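Long-range contacts in endo-alpha-(1->5)-L-arabinanase (Bacillus licheniformis, PDB 6B7K), which probably catalyses the endo-hydrolysis of alpha-(1->5)-arabinofuranosidic linkages in arabinan, as a calcium-containing member of glycoside hydrolase family 43: residues C212-S218 and Y276-G282; A223-S227 and Q296-T300. All coordinates share one frame; numbering follows the deposited sequence.

Contact 1 (C212-S218 and Y276-G282); sequences CCKGVDS and YDALDNG
Tyr276 lays one face of its ring against the backbone of Gly215, and Val216 sets a methyl group against Gly282; these two footholds supply most of the buried surface. Over the ring, Gly215 N stands 4.1 Å above the plane, displaced toward the rim. Gly215 O lies 3.4 Å from Tyr276 CG, and on the same face Ser218 OG comes within 3.4 Å of Tyr276 CD1. Gly215 O accepts from Ser218 N and from Ser218 OG at 2.6 Å, the hydroxyl approaching in the carbonyl plane on a lone pair of that oxygen. In Val216, CG1 is anti to the backbone N (chi1 172°), which places Val216 CG2 3.3 Å from Gly282 CA, with Ala278 alongside. The receiving loop holds a type I turn from Asp277 to Asp280; Asp280 N and, two residues past the turn, Gly282 N (2.8 Å) reach Asp277 O from opposite faces of its plane. Asp277 adds an Asx turn through OD1, which also pairs with Arg256. The Tyr276 hydroxyl bonds to His22 and His274; its very short approach to Cys212 O is doubtful. Since the reliable polar bonds are made within each segment or with residues beyond both, the chemistry implies that the loop before strand 221-227 and the end of strand 270-277 with its following turn meet through shape and van der Waals contact.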
loop_
_atom_site.group_PDB
_atom_site.type_symbol
_atom_site.label_atom_id
_atom_site.label_comp_id
_atom_site.label_asym_id
_atom_site.label_seq_id
_atom_site.Cartn_x
_atom_site.Cartn_y
_atom_site.Cartn_z
ATOM N N CYS A 212 -5.733 9.201 -8.967
ATOM C CA CYS A 212 -5.865 9.212 -7.514
ATOM C C CYS A 212 -5.984 10.588 -6.875
ATOM O O CYS A 212 -6.634 10.702 -5.835
ATOM C CB CYS A 212 -4.677 8.488 -6.871
ATOM S SG CYS A 212 -3.055 9.051 -7.414
ATOM N N CYS A 213 -5.382 11.635 -7.438
ATOM C CA CYS A 213 -5.235 12.894 -6.713
ATOM C C CYS A 213 -6.177 13.990 -7.201
ATOM O O CYS A 213 -5.881 15.177 -7.039
ATOM C CB CYS A 213 -3.786 13.372 -6.782
ATOM S SG CYS A 213 -2.808 12.972 -5.323
ATOM N N LYS A 214 -7.323 13.628 -7.774
ATOM C CA LYS A 214 -8.273 14.617 -8.266
ATOM C C LYS A 214 -9.403 14.894 -7.280
ATOM O O LYS A 214 -10.366 15.580 -7.635
ATOM C CB LYS A 214 -8.840 14.180 -9.619
ATOM N N GLY A 215 -9.311 14.379 -6.056
ATOM C CA GLY A 215 -10.282 14.740 -5.030
ATOM C C GLY A 215 -11.649 14.142 -5.304
ATOM O O GLY A 215 -11.780 12.955 -5.622
ATOM N N VAL A 216 -12.687 14.976 -5.167
ATOM C CA VAL A 216 -14.058 14.550 -5.450
ATOM C C VAL A 216 -14.167 13.956 -6.847
ATOM O O VAL A 216 -14.941 13.020 -7.076
ATOM C CB VAL A 216 -15.035 15.734 -5.274
ATOM C CG1 VAL A 216 -16.434 15.367 -5.753
ATOM C CG2 VAL A 216 -15.089 16.170 -3.841
ATOM N N ASP A 217 -13.391 14.475 -7.795
ATOM C CA ASP A 217 -13.488 14.077 -9.192
ATOM C C ASP A 217 -12.527 12.955 -9.577
ATOM O O ASP A 217 -12.449 12.608 -10.757
ATOM C CB ASP A 217 -13.245 15.286 -10.095
ATOM C CG ASP A 217 -14.503 16.077 -10.356
ATOM O OD1 ASP A 217 -15.596 15.602 -9.983
ATOM O OD2 ASP A 217 -14.396 17.174 -10.940
ATOM N N SER A 218 -11.807 12.376 -8.624
ATOM C CA SER A 218 -10.808 11.372 -8.959
ATOM C C SER A 218 -11.459 10.038 -9.299
ATOM O O SER A 218 -12.404 9.600 -8.637
ATOM C CB SER A 218 -9.821 11.195 -7.805
ATOM O OG SER A 218 -10.488 10.892 -6.593
ATOM N N TYR A 276 -12.379 9.948 -0.906
ATOM C CA TYR A 276 -12.492 11.398 -0.979
ATOM C C TYR A 276 -13.907 11.824 -0.607
ATOM O O TYR A 276 -14.866 11.506 -1.317
ATOM C CB TYR A 276 -12.103 11.889 -2.373
ATOM C CG TYR A 276 -10.672 11.536 -2.710
ATOM C CD1 TYR A 276 -10.355 10.316 -3.295
ATOM C CD2 TYR A 276 -9.634 12.407 -2.411
ATOM C CE1 TYR A 276 -9.047 9.982 -3.588
ATOM C CE2 TYR A 276 -8.322 12.082 -2.701
ATOM C CZ TYR A 276 -8.036 10.866 -3.286
ATOM O OH TYR A 276 -6.733 10.537 -3.578
ATOM N N ASP A 277 -14.025 12.546 0.505
ATOM C CA ASP A 277 -15.320 12.919 1.069
ATOM C C ASP A 277 -15.971 13.998 0.211
ATOM O O ASP A 277 -15.510 15.143 0.187
ATOM C CB ASP A 277 -15.136 13.404 2.504
ATOM C CG ASP A 277 -16.413 13.335 3.311
ATOM O OD1 ASP A 277 -17.466 12.994 2.731
ATOM O OD2 ASP A 277 -16.363 13.614 4.529
ATOM N N ALA A 278 -17.052 13.640 -0.486
ATOM C CA ALA A 278 -17.772 14.617 -1.294
ATOM C C ALA A 278 -18.505 15.646 -0.443
ATOM O O ALA A 278 -18.912 16.689 -0.965
ATOM C CB ALA A 278 -18.762 13.911 -2.223
ATOM N N LEU A 279 -18.685 15.380 0.850
ATOM C CA LEU A 279 -19.327 16.318 1.757
ATOM C C LEU A 279 -18.320 17.161 2.528
ATOM O O LEU A 279 -18.682 17.787 3.530
ATOM C CB LEU A 279 -20.246 15.571 2.724
ATOM C CG LEU A 279 -21.482 14.908 2.109
ATOM C CD1 LEU A 279 -22.336 14.249 3.183
ATOM C CD2 LEU A 279 -22.297 15.921 1.319
ATOM N N ASP A 280 -17.067 17.199 2.082
ATOM C CA ASP A 280 -16.042 17.969 2.776
ATOM C C ASP A 280 -14.948 18.392 1.796
ATOM O O ASP A 280 -13.754 18.288 2.078
ATOM C CB ASP A 280 -15.467 17.173 3.948
ATOM C CG ASP A 280 -14.786 18.060 4.972
ATOM O OD1 ASP A 280 -15.367 19.108 5.319
ATOM O OD2 ASP A 280 -13.681 17.710 5.437
ATOM N N ASN A 281 -15.354 18.879 0.624
ATOM C CA ASN A 281 -14.448 19.409 -0.398
ATOM C C ASN A 281 -13.445 18.372 -0.898
ATOM O O ASN A 281 -12.399 18.734 -1.444
ATOM C CB ASN A 281 -13.701 20.653 0.102
ATOM C CG ASN A 281 -14.633 21.794 0.450
ATOM O OD1 ASN A 281 -15.823 21.589 0.693
ATOM N ND2 ASN A 281 -14.093 23.008 0.485
ATOM N N GLY A 282 -13.735 17.087 -0.717
ATOM C CA GLY A 282 -12.915 16.051 -1.316
ATOM C C GLY A 282 -11.631 15.718 -0.603
ATOM O O GLY A 282 -10.737 15.125 -1.215
#

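Contact 2 (A223-S227 and Q296-T300); sequences AYGRS and QGWPT
Arg226 spreads its guanidinium flat on the indole of Trp298, the two planes only 14° apart and their centres separated by 3.9 Å. The stack is off-centre: Arg226 NE sits 3.2 Å from Trp298 CZ2, while Arg226 NH2 lies over the pyrrole side, close to Trp298 NE1. As both of those last nitrogens are donors, their proximity is part of the cation-pi stack and not a bond. A bend at chi3 (53°) brings the guanidinium flat over the indole after Arg226 CG has passed Trp298 CH2 at 3.4 Å, the arginine chain crossing the tryptophan side chain at about a right angle. From there Arg226 NH2 donates to Gln296 O at 2.6 Å; the acceptor lies near the guanidinium plane, yet the donor is tilted from the carbonyl plane and the bond is bent. Tyr202 gives the same arginine a second cation-pi partner. In the five-bladed beta-propeller of family 43, strand 221-227 belongs to one blade and strand 299-300 is an outermost strand of the next, so side chains bridge the blades here; Tyr224 CA and Pro299 CA are 8.0 Å apart, too far for sheet pairing. Replacing Trp298 by an alanine would probably strip the arginine of its flat support, leaving the guanidinium freer to turn away from Gln296 O. Tyr224, with CG between its backbone N and carbonyl carbon (chi1 53°), brings its ring edge to the same indole. There the rings meet rim to rim, well inclined to each other, with Tyr224 CE2 3.4 Å from Trp298 CE3 and neither over the other's face. Pro299 CD approaches Tyr224 CD2 at 3.5 Å, and Phe206 of the first blade touches both Tyr224 and Pro299.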
loop_
_atom_site.group_PDB
_atom_site.type_symbol
_atom_site.label_atom_id
_atom_site.label_comp_id
_atom_site.label_asym_id
_atom_site.label_seq_id
_atom_site.Cartn_x
_atom_site.Cartn_y
_atom_site.Cartn_z
ATOM N N ALA A 223 -9.372 -3.176 -7.269
ATOM C CA ALA A 223 -9.564 -4.416 -8.007
ATOM C C ALA A 223 -8.645 -5.491 -7.447
ATOM O O ALA A 223 -7.561 -5.196 -6.934
ATOM C CB ALA A 223 -9.294 -4.226 -9.504
ATOM N N TYR A 224 -9.078 -6.744 -7.565
ATOM C CA TYR A 224 -8.379 -7.866 -6.957
ATOM C C TYR A 224 -8.250 -9.017 -7.946
ATOM O O TYR A 224 -8.934 -9.067 -8.972
ATOM C CB TYR A 224 -9.093 -8.345 -5.682
ATOM C CG TYR A 224 -10.562 -8.651 -5.870
ATOM C CD1 TYR A 224 -11.515 -7.645 -5.797
ATOM C CD2 TYR A 224 -10.996 -9.946 -6.115
ATOM C CE1 TYR A 224 -12.857 -7.916 -5.968
ATOM C CE2 TYR A 224 -12.341 -10.228 -6.283
ATOM C CZ TYR A 224 -13.265 -9.207 -6.210
ATOM O OH TYR A 224 -14.603 -9.475 -6.379
ATOM N N GLY A 225 -7.355 -9.947 -7.616
ATOM C CA GLY A 225 -7.143 -11.132 -8.426
ATOM C C GLY A 225 -6.509 -12.227 -7.602
ATOM O O GLY A 225 -5.933 -11.975 -6.539
ATOM N N ARG A 226 -6.614 -13.456 -8.104
ATOM C CA ARG A 226 -6.128 -14.629 -7.393
ATOM C C ARG A 226 -5.105 -15.381 -8.230
ATOM O O ARG A 226 -5.114 -15.315 -9.462
ATOM C CB ARG A 226 -7.269 -15.591 -7.035
ATOM C CG ARG A 226 -7.768 -16.400 -8.222
ATOM C CD ARG A 226 -8.522 -17.646 -7.798
ATOM N NE ARG A 226 -9.591 -17.359 -6.849
ATOM C CZ ARG A 226 -10.544 -18.227 -6.524
ATOM N NH1 ARG A 226 -10.562 -19.431 -7.079
ATOM N NH2 ARG A 226 -11.484 -17.888 -5.651
ATOM N N SER A 227 -4.232 -16.114 -7.543
ATOM C CA SER A 227 -3.274 -16.996 -8.193
ATOM C C SER A 227 -2.849 -18.062 -7.196
ATOM O O SER A 227 -2.640 -17.765 -6.016
ATOM C CB SER A 227 -2.048 -16.232 -8.703
ATOM O OG SER A 227 -1.000 -17.124 -9.047
ATOM N N GLN A 296 -16.720 -18.814 -3.051
ATOM C CA GLN A 296 -15.564 -19.181 -3.858
ATOM C C GLN A 296 -14.263 -18.621 -3.304
ATOM O O GLN A 296 -13.228 -18.717 -3.972
ATOM C CB GLN A 296 -15.749 -18.720 -5.306
ATOM C CG GLN A 296 -16.771 -19.513 -6.099
ATOM C CD GLN A 296 -18.194 -19.205 -5.688
ATOM O OE1 GLN A 296 -18.493 -18.106 -5.217
ATOM N NE2 GLN A 296 -19.081 -20.178 -5.852
ATOM N N GLY A 297 -14.288 -18.036 -2.110
ATOM C CA GLY A 297 -13.091 -17.482 -1.514
ATOM C C GLY A 297 -12.690 -16.114 -2.015
ATOM O O GLY A 297 -11.603 -15.641 -1.665
ATOM N N TRP A 298 -13.527 -15.458 -2.821
ATOM C CA TRP A 298 -13.195 -14.132 -3.318
ATOM C C TRP A 298 -13.500 -13.067 -2.264
ATOM O O TRP A 298 -14.442 -13.209 -1.483
ATOM C CB TRP A 298 -13.974 -13.829 -4.592
ATOM C CG TRP A 298 -13.599 -14.701 -5.747
ATOM C CD1 TRP A 298 -14.223 -15.845 -6.145
ATOM C CD2 TRP A 298 -12.509 -14.502 -6.656
ATOM N NE1 TRP A 298 -13.593 -16.371 -7.245
ATOM C CE2 TRP A 298 -12.538 -15.563 -7.580
ATOM C CE3 TRP A 298 -11.514 -13.526 -6.780
ATOM C CZ2 TRP A 298 -11.611 -15.678 -8.615
ATOM C CZ3 TRP A 298 -10.594 -13.643 -7.807
ATOM C CH2 TRP A 298 -10.650 -14.709 -8.711
ATOM N N PRO A 299 -12.721 -11.987 -2.233
ATOM C CA PRO A 299 -12.940 -10.949 -1.215
ATOM C C PRO A 299 -14.191 -10.136 -1.517
ATOM O O PRO A 299 -14.389 -9.671 -2.641
ATOM C CB PRO A 299 -11.675 -10.083 -1.304
ATOM C CG PRO A 299 -10.720 -10.839 -2.192
ATOM C CD PRO A 299 -11.557 -11.691 -3.080
ATOM N N THR A 300 -15.041 -9.976 -0.503
ATOM C CA THR A 300 -16.218 -9.123 -0.586
ATOM C C THR A 300 -16.358 -8.352 0.719
ATOM O O THR A 300 -15.742 -8.687 1.735
ATOM C CB THR A 300 -17.504 -9.923 -0.857
ATOM O OG1 THR A 300 -17.769 -10.798 0.247
ATOM C CG2 THR A 300 -17.388 -10.743 -2.136
#

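How the contacts relate
Both contacts join the sheet of strands 191-199, 202-209, 221-227 and 248-251 to the sheet of strands 257-266, 270-277, 284-293 and 299-300, and their segments alternate along the chain. They are separate seams: centres lie 27 Å apart and nearest atoms about 13 Å, without touching. Contact 1 uses a loop and a strand end with its turn and reaches the predicted catalytic region, the Cys212 side chain being about 3 Å from that of Glu192, the predicted proton donor, and about 6 Å from that of Phe158, a predicted substrate-binding residue. The Cys212 side chain is about 12 Å, and that of Tyr224 in contact 2 about 14 Å, from a bound calcium ion. Contact 2 relies on aromatic and cationic side chains.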